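Local coordinates for uncharacterized protein (Shewanella loihica PV-4, PDB 2Q3L) that is of unknown function but adopts a SpoIIAA-like (STAS) fold and may associate with membranes and bind a ligand, at residues H7-I11 / D34-M38; K25-T31 / E62-S67; L30-Y35 / H69-D74. Numbering follows the deposited sequence.

Contact 1 of 3, residues H7-I11 / D34-M38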
loop_
_atom_site.group_PDB
_atom_site.type_symbol
_atom_site.label_atom_id
_atom_site.label_comp_id
_atom_site.label_asym_id
_atom_site.label_seq_id
_atom_site.Cartn_x
_atom_site.Cartn_y
_atom_site.Cartn_z
ATOM N N HIS A 7 -10.026 0.039 -2.939
ATOM C CA HIS A 7 -9.117 0.931 -3.670
ATOM C C HIS A 7 -8.820 0.392 -5.038
ATOM O O HIS A 7 -9.069 -0.774 -5.316
ATOM C CB HIS A 7 -7.811 1.121 -2.882
ATOM C CG HIS A 7 -7.076 -0.159 -2.656
ATOM N ND1 HIS A 7 -6.010 -0.562 -3.449
ATOM C CD2 HIS A 7 -7.273 -1.147 -1.755
ATOM C CE1 HIS A 7 -5.573 -1.734 -3.020
ATOM N NE2 HIS A 7 -6.332 -2.119 -2.004
ATOM N N GLY A 8 -8.322 1.257 -5.900
ATOM C CA GLY A 8 -7.884 0.864 -7.223
ATOM C C GLY A 8 -7.889 1.977 -8.240
ATOM O O GLY A 8 -8.337 3.086 -7.977
ATOM N N ILE A 9 -7.395 1.647 -9.421
ATOM C CA ILE A 9 -7.446 2.551 -10.561
ATOM C C ILE A 9 -8.157 1.815 -11.659
ATOM O O ILE A 9 -7.789 0.695 -11.978
ATOM C CB ILE A 9 -6.063 2.962 -11.069
ATOM C CG1 ILE A 9 -5.183 3.409 -9.903
ATOM C CG2 ILE A 9 -6.178 4.040 -12.097
ATOM C CD1 ILE A 9 -3.734 3.701 -10.274
ATOM N N ALA A 10 -9.228 2.425 -12.181
ATOM C CA ALA A 10 -9.924 1.928 -13.355
ATOM C C ALA A 10 -9.351 2.752 -14.502
ATOM O O ALA A 10 -9.235 3.961 -14.365
ATOM C CB ALA A 10 -11.447 2.194 -13.263
ATOM N N ILE A 11 -8.980 2.094 -15.595
ATOM C CA ILE A 11 -8.497 2.757 -16.805
ATOM C C ILE A 11 -9.308 2.265 -18.007
ATOM O O ILE A 11 -9.587 1.070 -18.137
ATOM C CB ILE A 11 -6.978 2.567 -17.043
ATOM C CG1 ILE A 11 -6.515 3.351 -18.265
ATOM C CG2 ILE A 11 -6.573 1.109 -17.189
ATOM C CD1 ILE A 11 -5.033 3.441 -18.372
ATOM N N ASP A 34 -1.639 -1.494 -7.412
ATOM C CA ASP A 34 -2.635 -0.838 -8.284
ATOM C C ASP A 34 -1.965 -0.241 -9.509
ATOM O O ASP A 34 -2.525 -0.365 -10.599
ATOM C CB ASP A 34 -3.460 0.239 -7.538
ATOM C CG ASP A 34 -4.278 -0.334 -6.386
ATOM O OD1 ASP A 34 -4.527 -1.563 -6.381
ATOM O OD2 ASP A 34 -4.632 0.436 -5.477
ATOM N N TYR A 35 -0.812 0.438 -9.328
ATOM C CA TYR A 35 -0.053 0.991 -10.455
ATOM C C TYR A 35 0.485 -0.117 -11.346
ATOM O O TYR A 35 0.532 0.031 -12.559
ATOM C CB TYR A 35 1.052 1.962 -9.993
ATOM C CG TYR A 35 0.481 3.323 -9.710
ATOM C CD1 TYR A 35 -0.107 3.618 -8.471
ATOM C CD2 TYR A 35 0.414 4.278 -10.711
ATOM C CE1 TYR A 35 -0.733 4.890 -8.222
ATOM C CE2 TYR A 35 -0.175 5.550 -10.472
ATOM C CZ TYR A 35 -0.747 5.832 -9.222
ATOM O OH TYR A 35 -1.315 7.055 -8.996
ATOM N N GLU A 36 0.919 -1.210 -10.748
ATOM C CA GLU A 36 1.322 -2.355 -11.510
ATOM C C GLU A 36 0.216 -2.951 -12.368
ATOM O O GLU A 36 0.490 -3.330 -13.470
ATOM C CB GLU A 36 1.855 -3.467 -10.590
ATOM C CG GLU A 36 3.237 -3.249 -10.147
ATOM C CD GLU A 36 3.777 -4.467 -9.432
ATOM O OE1 GLU A 36 3.005 -5.085 -8.657
ATOM O OE2 GLU A 36 4.973 -4.797 -9.651
ATOM N N GLN A 37 -1.001 -3.092 -11.838
ATOM C CA GLN A 37 -2.126 -3.616 -12.610
ATOM C C GLN A 37 -2.506 -2.721 -13.791
ATOM O O GLN A 37 -2.915 -3.183 -14.850
ATOM C CB GLN A 37 -3.388 -3.731 -11.765
ATOM C CG GLN A 37 -3.441 -4.854 -10.751
ATOM C CD GLN A 37 -4.734 -4.788 -9.885
ATOM O OE1 GLN A 37 -5.823 -4.392 -10.359
ATOM N NE2 GLN A 37 -4.597 -5.161 -8.610
HETATM N N MSE A 38 -2.364 -1.434 -13.597
HETATM C CA MSE A 38 -2.785 -0.442 -14.596
HETATM C C MSE A 38 -1.748 -0.135 -15.690
HETATM O O MSE A 38 -2.091 0.391 -16.764
HETATM C CB MSE A 38 -3.172 0.840 -13.803
HETATM C CG MSE A 38 -3.651 2.035 -14.629
HETATM SE SE MSE A 38 -2.124 3.157 -15.137
HETATM C CE MSE A 38 -2.045 4.434 -13.680
HETATM O O HOH W 1 -5.612 -0.918 -10.267
#
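A short hydrogen bond between the outermost strand of the chain's own sheet and the first turn of a helix sets this contact apart: His-7 ND1 donates to Asp-34 OD2 at 2.6 Å, in the plane of the imidazole. Asp-34 suits the place because the same OD2 also accepts from the backbone N of Thr-31, so one carboxylate both completes the capping box at the start of its helix and ties the helix to the strand. Beside it Gly-8 brings its CA to 3.7 Å from Asp-34 OD2; with a phi of 156°, a side chain here would collide with the preceding carbonyl. In the SpoIIAA-like fold helices pack on a mixed beta-sheet, and here helix 32-45 lies over strand 7-16, the two local axes 7.9 Å apart and 18° from parallel. Strand alternation turns Ile-9 and Ile-11 toward the helix and Ala-10 away. Ile-9 CD1 sits squarely over the Tyr-35 ring, 3.8 Å from its centroid, a CH-pi contact, and lies 3.9 Å from CE of Met-38, a selenomethionine; its unbranched side chain reaches Ile-9 with CE, while its CG lies 4.0 Å from Ile-11 CG2. Water 1 accepts from Ile-9 N and lies within hydrogen-bonding distance of Asp-34 O, each at 3.2 Å. His-7 and Gly-8 also pair antiparallel with a strand of the second subunit, continuing the sheet, while His-7 NE2 hydrogen-bonds Asn-5 OD1 of that subunit.

Contact 2 of 3, residues K25-T31 / E62-S67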
loop_
_atom_site.group_PDB
_atom_site.type_symbol
_atom_site.label_atom_id
_atom_site.label_comp_id
_atom_site.label_asym_id
_atom_site.label_seq_id
_atom_site.Cartn_x
_atom_site.Cartn_y
_atom_site.Cartn_z
ATOM N N LYS A 25 -10.056 6.485 -13.182
ATOM C CA LYS A 25 -10.831 6.734 -11.993
ATOM C C LYS A 25 -10.046 6.091 -10.870
ATOM O O LYS A 25 -9.908 4.865 -10.820
ATOM C CB LYS A 25 -12.259 6.190 -12.046
ATOM C CG LYS A 25 -12.994 6.578 -10.768
ATOM C CD LYS A 25 -14.367 6.041 -10.637
ATOM C CE LYS A 25 -14.986 6.680 -9.369
ATOM N NZ LYS A 25 -16.320 6.208 -9.140
ATOM N N ALA A 26 -9.544 6.942 -9.981
ATOM C CA ALA A 26 -8.711 6.551 -8.865
ATOM C C ALA A 26 -9.563 6.534 -7.587
ATOM O O ALA A 26 -10.191 7.538 -7.223
ATOM C CB ALA A 26 -7.589 7.515 -8.738
ATOM N N VAL A 27 -9.569 5.383 -6.914
ATOM C CA VAL A 27 -10.417 5.181 -5.743
ATOM C C VAL A 27 -9.663 4.692 -4.514
ATOM O O VAL A 27 -8.863 3.780 -4.586
ATOM C CB VAL A 27 -11.491 4.127 -6.064
ATOM C CG1 VAL A 27 -12.376 3.883 -4.856
ATOM C CG2 VAL A 27 -12.312 4.566 -7.280
ATOM N N GLY A 28 -9.949 5.300 -3.377
ATOM C CA GLY A 28 -9.371 4.875 -2.103
ATOM C C GLY A 28 -7.919 5.240 -1.963
ATOM O O GLY A 28 -7.505 6.272 -2.452
ATOM N N LYS A 29 -7.160 4.371 -1.288
ATOM C CA LYS A 29 -5.737 4.571 -1.023
ATOM C C LYS A 29 -4.969 3.664 -1.983
ATOM O O LYS A 29 -4.956 2.456 -1.837
ATOM C CB LYS A 29 -5.459 4.237 0.450
ATOM C CG LYS A 29 -3.998 4.414 0.896
ATOM C CD LYS A 29 -3.500 5.831 0.842
ATOM C CE LYS A 29 -2.329 6.019 1.809
ATOM N NZ LYS A 29 -1.587 7.267 1.572
ATOM N N LEU A 30 -4.331 4.280 -2.977
ATOM C CA LEU A 30 -3.660 3.568 -4.058
ATOM C C LEU A 30 -2.363 2.949 -3.575
ATOM O O LEU A 30 -1.647 3.554 -2.759
ATOM C CB LEU A 30 -3.371 4.520 -5.231
ATOM C CG LEU A 30 -4.583 5.303 -5.751
ATOM C CD1 LEU A 30 -4.161 6.075 -7.034
ATOM C CD2 LEU A 30 -5.741 4.425 -6.087
ATOM N N THR A 31 -2.105 1.735 -4.067
ATOM C CA THR A 31 -0.929 0.978 -3.738
ATOM C C THR A 31 -0.108 0.778 -5.000
ATOM O O THR A 31 -0.561 1.057 -6.108
ATOM C CB THR A 31 -1.285 -0.412 -3.213
ATOM O OG1 THR A 31 -1.998 -1.094 -4.233
ATOM C CG2 THR A 31 -2.164 -0.341 -1.931
ATOM N N GLU A 62 -13.316 9.986 -5.576
ATOM C CA GLU A 62 -13.336 8.969 -4.519
ATOM C C GLU A 62 -11.915 8.539 -4.117
ATOM O O GLU A 62 -11.724 7.488 -3.511
ATOM C CB GLU A 62 -14.165 7.774 -4.987
ATOM C CG GLU A 62 -15.640 8.066 -5.195
ATOM C CD GLU A 62 -16.333 6.923 -5.924
ATOM O OE1 GLU A 62 -15.796 5.797 -5.915
ATOM O OE2 GLU A 62 -17.412 7.145 -6.523
ATOM N N LEU A 63 -10.931 9.375 -4.455
ATOM C CA LEU A 63 -9.544 9.153 -4.108
ATOM C C LEU A 63 -9.234 9.624 -2.709
ATOM O O LEU A 63 -9.472 10.770 -2.398
ATOM C CB LEU A 63 -8.643 9.928 -5.066
ATOM C CG LEU A 63 -7.127 9.756 -4.873
ATOM C CD1 LEU A 63 -6.707 8.293 -4.956
ATOM C CD2 LEU A 63 -6.368 10.580 -5.843
ATOM N N ASP A 64 -8.675 8.753 -1.874
ATOM C CA ASP A 64 -8.236 9.117 -0.536
ATOM C C ASP A 64 -6.760 9.542 -0.614
ATOM O O ASP A 64 -6.393 10.555 -0.086
ATOM C CB ASP A 64 -8.433 7.956 0.447
ATOM C CG ASP A 64 -9.927 7.548 0.628
ATOM O OD1 ASP A 64 -10.846 8.397 0.460
ATOM O OD2 ASP A 64 -10.181 6.368 0.997
ATOM N N GLY A 65 -5.914 8.793 -1.305
ATOM C CA GLY A 65 -4.494 9.158 -1.395
ATOM C C GLY A 65 -3.645 8.086 -2.047
ATOM O O GLY A 65 -4.156 7.125 -2.591
ATOM N N LEU A 66 -2.333 8.277 -2.003
ATOM C CA LEU A 66 -1.384 7.327 -2.563
ATOM C C LEU A 66 -0.422 6.822 -1.495
ATOM O O LEU A 66 0.046 7.606 -0.703
ATOM C CB LEU A 66 -0.560 7.972 -3.680
ATOM C CG LEU A 66 -1.172 8.126 -5.084
ATOM C CD1 LEU A 66 -2.304 9.119 -5.107
ATOM C CD2 LEU A 66 -0.115 8.546 -6.034
ATOM N N SER A 67 -0.080 5.545 -1.511
ATOM C CA SER A 67 0.984 5.063 -0.635
ATOM C C SER A 67 2.260 5.729 -1.114
ATOM O O SER A 67 2.298 6.334 -2.196
ATOM C CB SER A 67 1.172 3.551 -0.716
ATOM O OG SER A 67 1.707 3.127 -1.992
HETATM O O HOH W 2 -12.316 8.796 -8.045
#
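Leucines form the apolar centre where these two strand ends run side by side. Leu-63 CD1 lies 3.8 Å from Leu-30 CG and 4.0 Å from Ala-26 CB, and Leu-30 CD1 meets Leu-66 CD1 at 4.1 Å; Leu-30 and Leu-66 project from the same face of the sheet, where both also touch Tyr-35 of helix 32-45, and the small Ala-26 leaves room for Leu-63. Around them runs parallel backbone pairing: Gly-28 N donates to Glu-62 O (2.8 Å), Leu-30 N to Gly-65 O (2.9 Å) and Ser-67 N to Leu-30 O (2.8 Å). These strands are the two arms of a beta-alpha-beta crossover through helix 32-45. Their register slips by one residue between Gly-28 and Lys-29, a beta bulge in which Gly-28 O accepts from both Asp-64 N (2.8 Å) and Gly-65 N (3.2 Å). Gly-28 takes a positive phi, easy for glycine, and Gly-65, lacking a CB, leaves space beside Lys-29 NZ. Each segment ends at a helix N-cap, Thr-31 and Ser-67, hydroxyl residues suited to bonding an exposed backbone N; Ser-67 OG bonds Ala-70 N. Farther out, water 2 links Glu-62 N (2.9 Å), from which it accepts, and Ala-26 O (2.6 Å). At the polar edge Lys-29 NZ makes a weak hydrogen bond to Leu-66 O (2.8 Å), and the extended Lys-25 reaches Glu-62, NZ to OE2 3.0 Å, in a salt bridge.

Contact 3 of 3, residues L30-Y35 / H69-D74. With MPD ((4S)-2-methyl-2,4-pentanediol), chain F.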
loop_
_atom_site.group_PDB
_atom_site.type_symbol
_atom_site.label_atom_id
_atom_site.label_comp_id
_atom_site.label_asym_id
_atom_site.label_seq_id
_atom_site.Cartn_x
_atom_site.Cartn_y
_atom_site.Cartn_z
ATOM N N LEU A 30 -4.331 4.280 -2.977
ATOM C CA LEU A 30 -3.660 3.568 -4.058
ATOM C C LEU A 30 -2.363 2.949 -3.575
ATOM O O LEU A 30 -1.647 3.554 -2.759
ATOM C CB LEU A 30 -3.371 4.520 -5.231
ATOM C CG LEU A 30 -4.583 5.303 -5.751
ATOM C CD1 LEU A 30 -4.161 6.075 -7.034
ATOM C CD2 LEU A 30 -5.741 4.425 -6.087
ATOM N N THR A 31 -2.105 1.735 -4.067
ATOM C CA THR A 31 -0.929 0.978 -3.738
ATOM C C THR A 31 -0.108 0.778 -5.000
ATOM O O THR A 31 -0.561 1.057 -6.108
ATOM C CB THR A 31 -1.285 -0.412 -3.213
ATOM O OG1 THR A 31 -1.998 -1.094 -4.233
ATOM C CG2 THR A 31 -2.164 -0.341 -1.931
ATOM N N HIS A 32 1.121 0.339 -4.797
ATOM C CA HIS A 32 2.006 0.003 -5.871
ATOM C C HIS A 32 1.432 -1.122 -6.782
ATOM O O HIS A 32 1.593 -1.109 -8.011
ATOM C CB HIS A 32 3.327 -0.420 -5.246
ATOM C CG HIS A 32 4.256 -1.080 -6.204
ATOM N ND1 HIS A 32 4.836 -0.405 -7.264
ATOM C CD2 HIS A 32 4.734 -2.347 -6.252
ATOM C CE1 HIS A 32 5.623 -1.233 -7.925
ATOM N NE2 HIS A 32 5.600 -2.408 -7.325
ATOM N N GLU A 33 0.743 -2.071 -6.166
ATOM C CA GLU A 33 0.091 -3.156 -6.869
ATOM C C GLU A 33 -0.975 -2.581 -7.802
ATOM O O GLU A 33 -1.142 -3.092 -8.882
ATOM C CB GLU A 33 -0.506 -4.172 -5.909
ATOM C CG GLU A 33 0.549 -4.961 -5.080
ATOM C CD GLU A 33 1.422 -4.113 -4.065
ATOM O OE1 GLU A 33 0.930 -3.096 -3.487
ATOM O OE2 GLU A 33 2.611 -4.493 -3.829
ATOM N N ASP A 34 -1.639 -1.494 -7.412
ATOM C CA ASP A 34 -2.635 -0.838 -8.284
ATOM C C ASP A 34 -1.965 -0.241 -9.509
ATOM O O ASP A 34 -2.525 -0.365 -10.599
ATOM C CB ASP A 34 -3.460 0.239 -7.538
ATOM C CG ASP A 34 -4.278 -0.334 -6.386
ATOM O OD1 ASP A 34 -4.527 -1.563 -6.381
ATOM O OD2 ASP A 34 -4.632 0.436 -5.477
ATOM N N TYR A 35 -0.812 0.438 -9.328
ATOM C CA TYR A 35 -0.053 0.991 -10.455
ATOM C C TYR A 35 0.485 -0.117 -11.346
ATOM O O TYR A 35 0.532 0.031 -12.559
ATOM C CB TYR A 35 1.052 1.962 -9.993
ATOM C CG TYR A 35 0.481 3.323 -9.710
ATOM C CD1 TYR A 35 -0.107 3.618 -8.471
ATOM C CD2 TYR A 35 0.414 4.278 -10.711
ATOM C CE1 TYR A 35 -0.733 4.890 -8.222
ATOM C CE2 TYR A 35 -0.175 5.550 -10.472
ATOM C CZ TYR A 35 -0.747 5.832 -9.222
ATOM O OH TYR A 35 -1.315 7.055 -8.996
ATOM N N HIS A 69 5.107 4.269 -2.027
ATOM C CA HIS A 69 5.576 3.583 -3.227
ATOM C C HIS A 69 4.716 4.001 -4.437
ATOM O O HIS A 69 5.257 4.254 -5.502
ATOM C CB HIS A 69 5.538 2.072 -3.018
ATOM C CG HIS A 69 6.352 1.275 -3.989
ATOM N ND1 HIS A 69 6.648 -0.061 -3.771
ATOM C CD2 HIS A 69 6.985 1.620 -5.141
ATOM C CE1 HIS A 69 7.414 -0.500 -4.757
ATOM N NE2 HIS A 69 7.649 0.504 -5.585
ATOM N N ALA A 70 3.387 4.072 -4.269
ATOM C CA ALA A 70 2.485 4.487 -5.324
ATOM C C ALA A 70 2.794 5.899 -5.836
ATOM O O ALA A 70 2.769 6.126 -7.046
ATOM C CB ALA A 70 1.064 4.398 -4.894
ATOM N N ALA A 71 3.106 6.830 -4.932
ATOM C CA ALA A 71 3.483 8.175 -5.342
ATOM C C ALA A 71 4.721 8.156 -6.251
ATOM O O ALA A 71 4.833 8.939 -7.181
ATOM C CB ALA A 71 3.733 9.042 -4.133
ATOM N N TRP A 72 5.669 7.285 -5.961
ATOM C CA TRP A 72 6.825 7.133 -6.817
ATOM C C TRP A 72 6.488 6.533 -8.176
ATOM O O TRP A 72 7.052 6.978 -9.162
ATOM C CB TRP A 72 7.913 6.333 -6.116
ATOM C CG TRP A 72 8.488 7.065 -4.960
ATOM C CD1 TRP A 72 8.601 8.446 -4.814
ATOM C CD2 TRP A 72 9.127 6.502 -3.828
ATOM N NE1 TRP A 72 9.218 8.749 -3.647
ATOM C CE2 TRP A 72 9.565 7.584 -3.016
ATOM C CE3 TRP A 72 9.414 5.197 -3.428
ATOM C CZ2 TRP A 72 10.242 7.395 -1.829
ATOM C CZ3 TRP A 72 10.093 5.010 -2.233
ATOM C CH2 TRP A 72 10.492 6.101 -1.448
ATOM N N ASP A 73 5.598 5.520 -8.204
ATOM C CA ASP A 73 5.108 4.907 -9.451
ATOM C C ASP A 73 4.445 5.981 -10.308
ATOM O O ASP A 73 4.621 6.026 -11.523
ATOM C CB ASP A 73 4.023 3.811 -9.185
ATOM C CG ASP A 73 4.581 2.550 -8.564
ATOM O OD1 ASP A 73 5.698 2.179 -8.919
ATOM O OD2 ASP A 73 3.901 1.909 -7.741
ATOM N N ASP A 74 3.603 6.788 -9.669
ATOM C CA ASP A 74 2.933 7.874 -10.358
ATOM C C ASP A 74 3.909 8.859 -11.008
ATOM O O ASP A 74 3.754 9.246 -12.151
ATOM C CB ASP A 74 2.072 8.603 -9.373
ATOM C CG ASP A 74 1.131 9.583 -10.045
ATOM O OD1 ASP A 74 0.419 9.141 -10.954
ATOM O OD2 ASP A 74 1.082 10.770 -9.649
HETATM C C1 MPD F . -4.370 7.498 -11.294
HETATM C C2 MPD F . -3.354 8.514 -11.759
HETATM O O2 MPD F . -2.075 7.947 -11.492
HETATM C CM MPD F . -3.414 8.727 -13.264
HETATM C C3 MPD F . -3.512 9.880 -11.085
HETATM C C4 MPD F . -3.304 9.985 -9.583
HETATM O O4 MPD F . -2.440 11.072 -9.367
HETATM C C5 MPD F . -4.553 10.312 -8.800
#
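Where the N-terminal parts of helices 32-45 and 68-81 meet, a small pocket with polar and apolar walls holds a molecule of MPD, probably from the crystallisation liquor. Tyr-35 OH donates to MPD O2, which in turn donates to Asp-74 OD1, both at 2.8 Å; the diol thus bridges the helices, consistent with a small-molecule pocket. Nearer the start of the helices, Ala-70 lets them approach closely: its CB is 3.6 Å from Leu-30 O and 3.8 Å from Tyr-35 CE1, and the CA atoms of His-32 and Ala-70 are 4.5 Å apart. In this SpoIIAA-like domain both helices follow parallel neighbouring strands, so their N-terminal ends sit together. Helix 32-45 starts with a capping box, Asp-34 N donating to Thr-31 OG1 and Thr-31 N to Asp-34 OD2, each at 3.2 Å. On the side away from the diol, His-32 and His-69 form an offset stack, ring centroids 3.7 Å apart and planes 4° from parallel. Imidazole suits this place because it stacks flat while its edge remains available for bonding: His-32 ND1 donates to Asp-73 OD2 at 2.5 Å, a short His-carboxylate hydrogen bond linking the helices. His-69 also packs against Leu-68 of the second subunit.

Overall arrangement
The contacts cluster at one end of the domain, centres 8 to 9 Å apart. Along the chain come strands 7-16 and 19-30, helix 32-45, strand 54-66 and helix 68-81; the segments of contact 2 alternate with those of contacts 1 and 3, and contact 3 begins on the stretch where 1 ends. Contact 1 lays helix 32-45 on the chain's own outermost strand, contact 2 pairs the strands flanking that helix, and contact 3 sets it beside the next helix. Contacts 1 and 3 share Asp-34 and Tyr-35, contacts 2 and 3 Leu-30 and Thr-31. Strand pairing joins contacts 1 and 2, Gly-8 O lying 2.8 Å from Val-27 N. All three touch the second subunit, so this end contributes to the dimer interface.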